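Replication initiator protein (PDB 4PTA) probably starts plasmid DNA replication, assembling on the replication origin of staphylococcal multiresistance plasmids through a winged helix-turn-helix type domain. Local coordinates at residues K30-D35 with V92-Q97; N34-A39 with K86-N91. All blocks are in the same frame, centred on the assembly; numbering follows the deposited sequence.

Contact 1 of 2, residues K30-D35 with V92-Q97; sequences KDLSND and VDLLIQ
This is a small, buried apolar contact. Leu32, in the turn before helix 34-44, packs on Val92 and Leu94, in the turn that leads out of helix 79-91. The fold is consistent with a winged helix-turn-helix. Here the helix 79-91 is followed by a two-stranded antiparallel hairpin, 95-97 with 108-110, that would be the wing. The contact joins the entry of one helix to the exit of another, just before the hairpin starts.

The CB atoms of Leu32, Val92 and Leu94 all point toward the opposite segment. Leu32 divides its two methyl groups between two partners. Its CD2 meets Val92 CG2 at 3.9 Å, tip to tip. Its CD1 turns to Leu94 CD2, also at 3.9 Å, and these two side chains lie obliquely to each other. CG of Leu32 sits beside the backbone N, anti to the carbonyl carbon (chi1 -69°), and with chi2 at 168° the fork spreads over both neighbours. Leu32 gives up 50 Å² of the 95 Å² buried between the segments. Phe23 and Tyr40 pack on Leu94 as well, and Glu88 and Lys37 border Leu32.

On the Leu32 side, Ser33 is the N-cap residue of helix 34-44. The chain leaves helix 79-91 through a Schellman motif, which brings Val92 and Leu94 to Leu32. Asp93, with positive phi (61°), is its C-prime residue. Two backbone bonds define the motif: Asp93 N to Glu90 O, and Leu94 N to Leu89 O.

Contact 2 of 2, residues N34-A39 with K86-N91; sequences NDAKIA and KKELEN
Glu88 and Leu89 of helix 79-91 meet Ala36, in the first turn of helix 34-44. This is a helix-helix contact in the core of what is probably a winged helix-turn-helix domain. Helix 79-91 would then be the recognition helix, the one that usually enters the DNA major groove in such domains.

Lys86 comes first in the sequence. It faces away from helix 34-44, and its NZ bonds to Gln97 OE1 in the strand that follows. Glu88 is the first residue to touch. Its chain runs extended beyond CG (chi2 179°) and brings OE1 to 3.5 Å from Ala36 CB. This is plain van der Waals contact. The polar partner of OE1 is the OG of Ser33, the N-cap residue of helix 34-44. The carboxylate thus lies near the amino end of that helix, which would be expected to favour its negative charge. Asp35 OD2, 6.4 Å from Glu88 OE1, has a long, weak ion pair with Lys84.

Leu89 also meets Ala36, with CD2 at 3.8 Å from Ala36 CB and 3.6 Å from Ala36 O. One methyl thus does the work across the contact. The CA atoms of Ala36 and Leu89 are 6.8 Å apart, and the small alanine side chain lets the helices come this near. Ala39, one turn on from Ala36, also points toward helix 79-91, and it packs on Leu75. Behind the contact, Leu89 packs on Leu94 and Leu95. Glu90 takes no part in the contact; its OE1 bonds to Gln97 NE2.

In the fold
Both contacts are buried, and their centres are about 3 Å apart. Contact 1 joins the loop before helix 34-44 to the turn after helix 79-91. Contact 2 joins the helices themselves. They differ in chemistry. Contact 1 is wholly apolar. In contact 2 a leucine methyl and a carboxylate oxygen both rest on Ala36; the polar bond of that oxygen goes to Ser33, in the 30-35 segment. Asn34, which belongs to both contacts, packs on Ile38 of the second subunit. Ile96, in the 92-97 segment of contact 1, packs on Phe5 of the third subunit.

Contact 1 of 2, residues K30-D35 with V92-Q97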
loop_
_atom_site.group_PDB
_atom_site.type_symbol
_atom_site.label_atom_id
_atom_site.label_comp_id
_atom_site.label_asym_id
_atom_site.label_seq_id
_atom_site.Cartn_x
_atom_site.Cartn_y
_atom_site.Cartn_z
ATOM N N LYS A 30 -10.394 -15.215 -14.279
ATOM C CA LYS A 30 -11.667 -14.541 -14.525
ATOM C C LYS A 30 -12.836 -15.477 -14.251
ATOM O O LYS A 30 -13.854 -15.075 -13.693
ATOM C CB LYS A 30 -11.735 -14.023 -15.964
ATOM C CG LYS A 30 -11.353 -12.562 -16.116
ATOM C CD LYS A 30 -10.555 -12.325 -17.385
ATOM C CE LYS A 30 -11.248 -12.913 -18.600
ATOM N NZ LYS A 30 -10.409 -12.788 -19.823
ATOM N N ASP A 31 -12.663 -16.734 -14.638
ATOM C CA ASP A 31 -13.681 -17.760 -14.464
ATOM C C ASP A 31 -14.151 -17.866 -13.012
ATOM O O ASP A 31 -15.331 -18.091 -12.756
ATOM C CB ASP A 31 -13.129 -19.109 -14.933
ATOM C CG ASP A 31 -14.218 -20.119 -15.217
ATOM O OD1 ASP A 31 -14.775 -20.686 -14.253
ATOM O OD2 ASP A 31 -14.514 -20.349 -16.409
ATOM N N LEU A 32 -13.223 -17.706 -12.074
ATOM C CA LEU A 32 -13.507 -17.862 -10.644
ATOM C C LEU A 32 -14.734 -17.088 -10.177
ATOM O O LEU A 32 -14.989 -15.968 -10.623
ATOM C CB LEU A 32 -12.304 -17.423 -9.803
ATOM C CG LEU A 32 -11.028 -18.266 -9.830
ATOM C CD1 LEU A 32 -9.896 -17.502 -9.171
ATOM C CD2 LEU A 32 -11.242 -19.613 -9.149
ATOM N N SER A 33 -15.484 -17.690 -9.260
ATOM C CA SER A 33 -16.595 -17.002 -8.619
ATOM C C SER A 33 -16.057 -15.892 -7.729
ATOM O O SER A 33 -14.997 -16.032 -7.116
ATOM C CB SER A 33 -17.413 -17.977 -7.772
ATOM O OG SER A 33 -16.718 -18.319 -6.586
ATOM N N ASN A 34 -16.794 -14.791 -7.654
ATOM C CA ASN A 34 -16.417 -13.683 -6.787
ATOM C C ASN A 34 -16.173 -14.131 -5.343
ATOM O O ASN A 34 -15.340 -13.560 -4.642
ATOM C CB ASN A 34 -17.475 -12.580 -6.843
ATOM C CG ASN A 34 -17.536 -11.900 -8.198
ATOM O OD1 ASN A 34 -16.546 -11.861 -8.931
ATOM N ND2 ASN A 34 -18.699 -11.354 -8.533
ATOM N N ASP A 35 -16.887 -15.160 -4.904
ATOM C CA ASP A 35 -16.700 -15.674 -3.551
ATOM C C ASP A 35 -15.271 -16.181 -3.355
ATOM O O ASP A 35 -14.693 -16.028 -2.284
ATOM C CB ASP A 35 -17.697 -16.796 -3.241
ATOM C CG ASP A 35 -19.145 -16.362 -3.398
ATOM O OD1 ASP A 35 -19.526 -15.310 -2.840
ATOM O OD2 ASP A 35 -19.905 -17.078 -4.086
ATOM N N VAL A 92 -7.061 -23.860 -9.948
ATOM C CA VAL A 92 -6.272 -22.850 -10.653
ATOM C C VAL A 92 -4.903 -22.623 -10.011
ATOM O O VAL A 92 -4.228 -21.635 -10.304
ATOM C CB VAL A 92 -7.026 -21.506 -10.758
ATOM C CG1 VAL A 92 -8.088 -21.577 -11.837
ATOM C CG2 VAL A 92 -7.639 -21.127 -9.416
ATOM N N ASP A 93 -4.504 -23.541 -9.136
ATOM C CA ASP A 93 -3.198 -23.480 -8.477
ATOM C C ASP A 93 -3.014 -22.223 -7.629
ATOM O O ASP A 93 -1.910 -21.688 -7.526
ATOM C CB ASP A 93 -2.067 -23.590 -9.505
ATOM C CG ASP A 93 -2.024 -24.948 -10.182
ATOM O OD1 ASP A 93 -2.256 -25.966 -9.496
ATOM O OD2 ASP A 93 -1.760 -24.994 -11.402
ATOM N N LEU A 94 -4.100 -21.760 -7.022
ATOM C CA LEU A 94 -4.058 -20.593 -6.151
ATOM C C LEU A 94 -4.010 -21.041 -4.697
ATOM O O LEU A 94 -3.793 -20.237 -3.796
ATOM C CB LEU A 94 -5.283 -19.714 -6.392
ATOM C CG LEU A 94 -5.072 -18.305 -6.944
ATOM C CD1 LEU A 94 -3.867 -18.222 -7.866
ATOM C CD2 LEU A 94 -6.339 -17.833 -7.650
ATOM N N LEU A 95 -4.208 -22.338 -4.482
ATOM C CA LEU A 95 -4.209 -22.909 -3.139
ATOM C C LEU A 95 -3.690 -24.345 -3.178
ATOM O O LEU A 95 -3.938 -25.077 -4.135
ATOM C CB LEU A 95 -5.625 -22.864 -2.549
ATOM C CG LEU A 95 -5.856 -23.112 -1.053
ATOM C CD1 LEU A 95 -7.297 -22.800 -0.689
ATOM C CD2 LEU A 95 -5.518 -24.532 -0.649
ATOM N N ILE A 96 -2.965 -24.741 -2.138
ATOM C CA ILE A 96 -2.525 -26.124 -1.993
ATOM C C ILE A 96 -2.929 -26.676 -0.633
ATOM O O ILE A 96 -2.523 -26.151 0.402
ATOM C CB ILE A 96 -0.999 -26.263 -2.144
ATOM C CG1 ILE A 96 -0.573 -25.961 -3.579
ATOM C CG2 ILE A 96 -0.552 -27.661 -1.757
ATOM C CD1 ILE A 96 0.904 -26.182 -3.833
ATOM N N GLN A 97 -3.736 -27.733 -0.635
ATOM C CA GLN A 97 -4.091 -28.417 0.603
ATOM C C GLN A 97 -3.210 -29.644 0.813
ATOM O O GLN A 97 -3.632 -30.768 0.550
ATOM C CB GLN A 97 -5.569 -28.826 0.606
ATOM C CG GLN A 97 -6.541 -27.664 0.729
ATOM C CD GLN A 97 -7.981 -28.110 0.928
ATOM O OE1 GLN A 97 -8.547 -27.961 2.013
ATOM N NE2 GLN A 97 -8.585 -28.650 -0.126
#

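Contact 2 of 2, residues N34-A39 with K86-N91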
loop_
_atom_site.group_PDB
_atom_site.type_symbol
_atom_site.label_atom_id
_atom_site.label_comp_id
_atom_site.label_asym_id
_atom_site.label_seq_id
_atom_site.Cartn_x
_atom_site.Cartn_y
_atom_site.Cartn_z
ATOM N N ASN A 34 -16.794 -14.791 -7.654
ATOM C CA ASN A 34 -16.417 -13.683 -6.787
ATOM C C ASN A 34 -16.173 -14.131 -5.343
ATOM O O ASN A 34 -15.340 -13.560 -4.642
ATOM C CB ASN A 34 -17.475 -12.580 -6.843
ATOM C CG ASN A 34 -17.536 -11.900 -8.198
ATOM O OD1 ASN A 34 -16.546 -11.861 -8.931
ATOM N ND2 ASN A 34 -18.699 -11.354 -8.533
ATOM N N ASP A 35 -16.887 -15.160 -4.904
ATOM C CA ASP A 35 -16.700 -15.674 -3.551
ATOM C C ASP A 35 -15.271 -16.181 -3.355
ATOM O O ASP A 35 -14.693 -16.028 -2.284
ATOM C CB ASP A 35 -17.697 -16.796 -3.241
ATOM C CG ASP A 35 -19.145 -16.362 -3.398
ATOM O OD1 ASP A 35 -19.526 -15.310 -2.840
ATOM O OD2 ASP A 35 -19.905 -17.078 -4.086
ATOM N N ALA A 36 -14.709 -16.793 -4.393
ATOM C CA ALA A 36 -13.356 -17.342 -4.319
ATOM C C ALA A 36 -12.292 -16.255 -4.497
ATOM O O ALA A 36 -11.262 -16.272 -3.823
ATOM C CB ALA A 36 -13.171 -18.451 -5.343
ATOM N N LYS A 37 -12.544 -15.317 -5.407
ATOM C CA LYS A 37 -11.667 -14.170 -5.572
ATOM C C LYS A 37 -11.546 -13.396 -4.265
ATOM O O LYS A 37 -10.442 -13.097 -3.810
ATOM C CB LYS A 37 -12.182 -13.250 -6.671
ATOM C CG LYS A 37 -12.335 -13.917 -8.007
ATOM C CD LYS A 37 -12.651 -12.893 -9.074
ATOM C CE LYS A 37 -12.659 -13.527 -10.454
ATOM N NZ LYS A 37 -12.962 -12.517 -11.500
ATOM N N ILE A 38 -12.684 -13.074 -3.656
ATOM C CA ILE A 38 -12.678 -12.348 -2.392
ATOM C C ILE A 38 -12.082 -13.198 -1.274
ATOM O O ILE A 38 -11.374 -12.685 -0.411
ATOM C CB ILE A 38 -14.089 -11.877 -1.992
ATOM C CG1 ILE A 38 -14.580 -10.791 -2.950
ATOM C CG2 ILE A 38 -14.088 -11.362 -0.559
ATOM C CD1 ILE A 38 -16.079 -10.605 -2.944
ATOM N N ALA A 39 -12.374 -14.494 -1.293
ATOM C CA ALA A 39 -11.841 -15.412 -0.289
ATOM C C ALA A 39 -10.322 -15.399 -0.332
ATOM O O ALA A 39 -9.656 -15.404 0.705
ATOM C CB ALA A 39 -12.366 -16.825 -0.514
ATOM N N LYS A 86 -12.422 -23.705 -1.905
ATOM C CA LYS A 86 -11.161 -24.431 -1.946
ATOM C C LYS A 86 -10.980 -25.113 -3.292
ATOM O O LYS A 86 -9.960 -24.934 -3.956
ATOM C CB LYS A 86 -11.108 -25.485 -0.848
ATOM C CG LYS A 86 -11.195 -24.936 0.557
ATOM C CD LYS A 86 -10.950 -26.047 1.557
ATOM C CE LYS A 86 -11.046 -25.546 2.979
ATOM N NZ LYS A 86 -10.726 -26.616 3.970
ATOM N N LYS A 87 -11.976 -25.900 -3.690
ATOM C CA LYS A 87 -11.905 -26.644 -4.939
ATOM C C LYS A 87 -11.643 -25.716 -6.114
ATOM O O LYS A 87 -10.926 -26.070 -7.051
ATOM C CB LYS A 87 -13.190 -27.443 -5.170
ATOM C CG LYS A 87 -13.345 -28.631 -4.236
ATOM C CD LYS A 87 -14.635 -29.392 -4.491
ATOM C CE LYS A 87 -14.811 -30.508 -3.473
ATOM N NZ LYS A 87 -16.131 -31.181 -3.589
ATOM N N GLU A 88 -12.228 -24.526 -6.055
ATOM C CA GLU A 88 -12.057 -23.540 -7.116
ATOM C C GLU A 88 -10.638 -22.990 -7.152
ATOM O O GLU A 88 -10.044 -22.868 -8.221
ATOM C CB GLU A 88 -13.054 -22.397 -6.946
ATOM C CG GLU A 88 -14.104 -22.338 -8.030
ATOM C CD GLU A 88 -15.092 -21.214 -7.813
ATOM O OE1 GLU A 88 -15.383 -20.898 -6.640
ATOM O OE2 GLU A 88 -15.572 -20.645 -8.815
ATOM N N LEU A 89 -10.100 -22.660 -5.981
ATOM C CA LEU A 89 -8.772 -22.068 -5.898
ATOM C C LEU A 89 -7.687 -23.087 -6.243
ATOM O O LEU A 89 -6.702 -22.747 -6.894
ATOM C CB LEU A 89 -8.519 -21.452 -4.517
ATOM C CG LEU A 89 -9.442 -20.313 -4.058
ATOM C CD1 LEU A 89 -9.084 -19.873 -2.639
ATOM C CD2 LEU A 89 -9.409 -19.129 -5.014
ATOM N N GLU A 90 -7.876 -24.332 -5.814
ATOM C CA GLU A 90 -6.927 -25.406 -6.114
ATOM C C GLU A 90 -6.888 -25.730 -7.606
ATOM O O GLU A 90 -5.823 -25.964 -8.174
ATOM C CB GLU A 90 -7.260 -26.663 -5.306
ATOM C CG GLU A 90 -7.077 -26.492 -3.807
ATOM C CD GLU A 90 -7.479 -27.725 -3.020
ATOM O OE1 GLU A 90 -6.646 -28.225 -2.236
ATOM O OE2 GLU A 90 -8.630 -28.185 -3.176
ATOM N N ASN A 91 -8.058 -25.734 -8.231
ATOM C CA ASN A 91 -8.179 -26.001 -9.655
ATOM C C ASN A 91 -7.340 -25.040 -10.496
ATOM O O ASN A 91 -6.950 -25.365 -11.618
ATOM C CB ASN A 91 -9.654 -25.943 -10.074
ATOM C CG ASN A 91 -9.874 -26.360 -11.518
ATOM O OD1 ASN A 91 -9.838 -27.545 -11.848
ATOM N ND2 ASN A 91 -10.118 -25.385 -12.386
#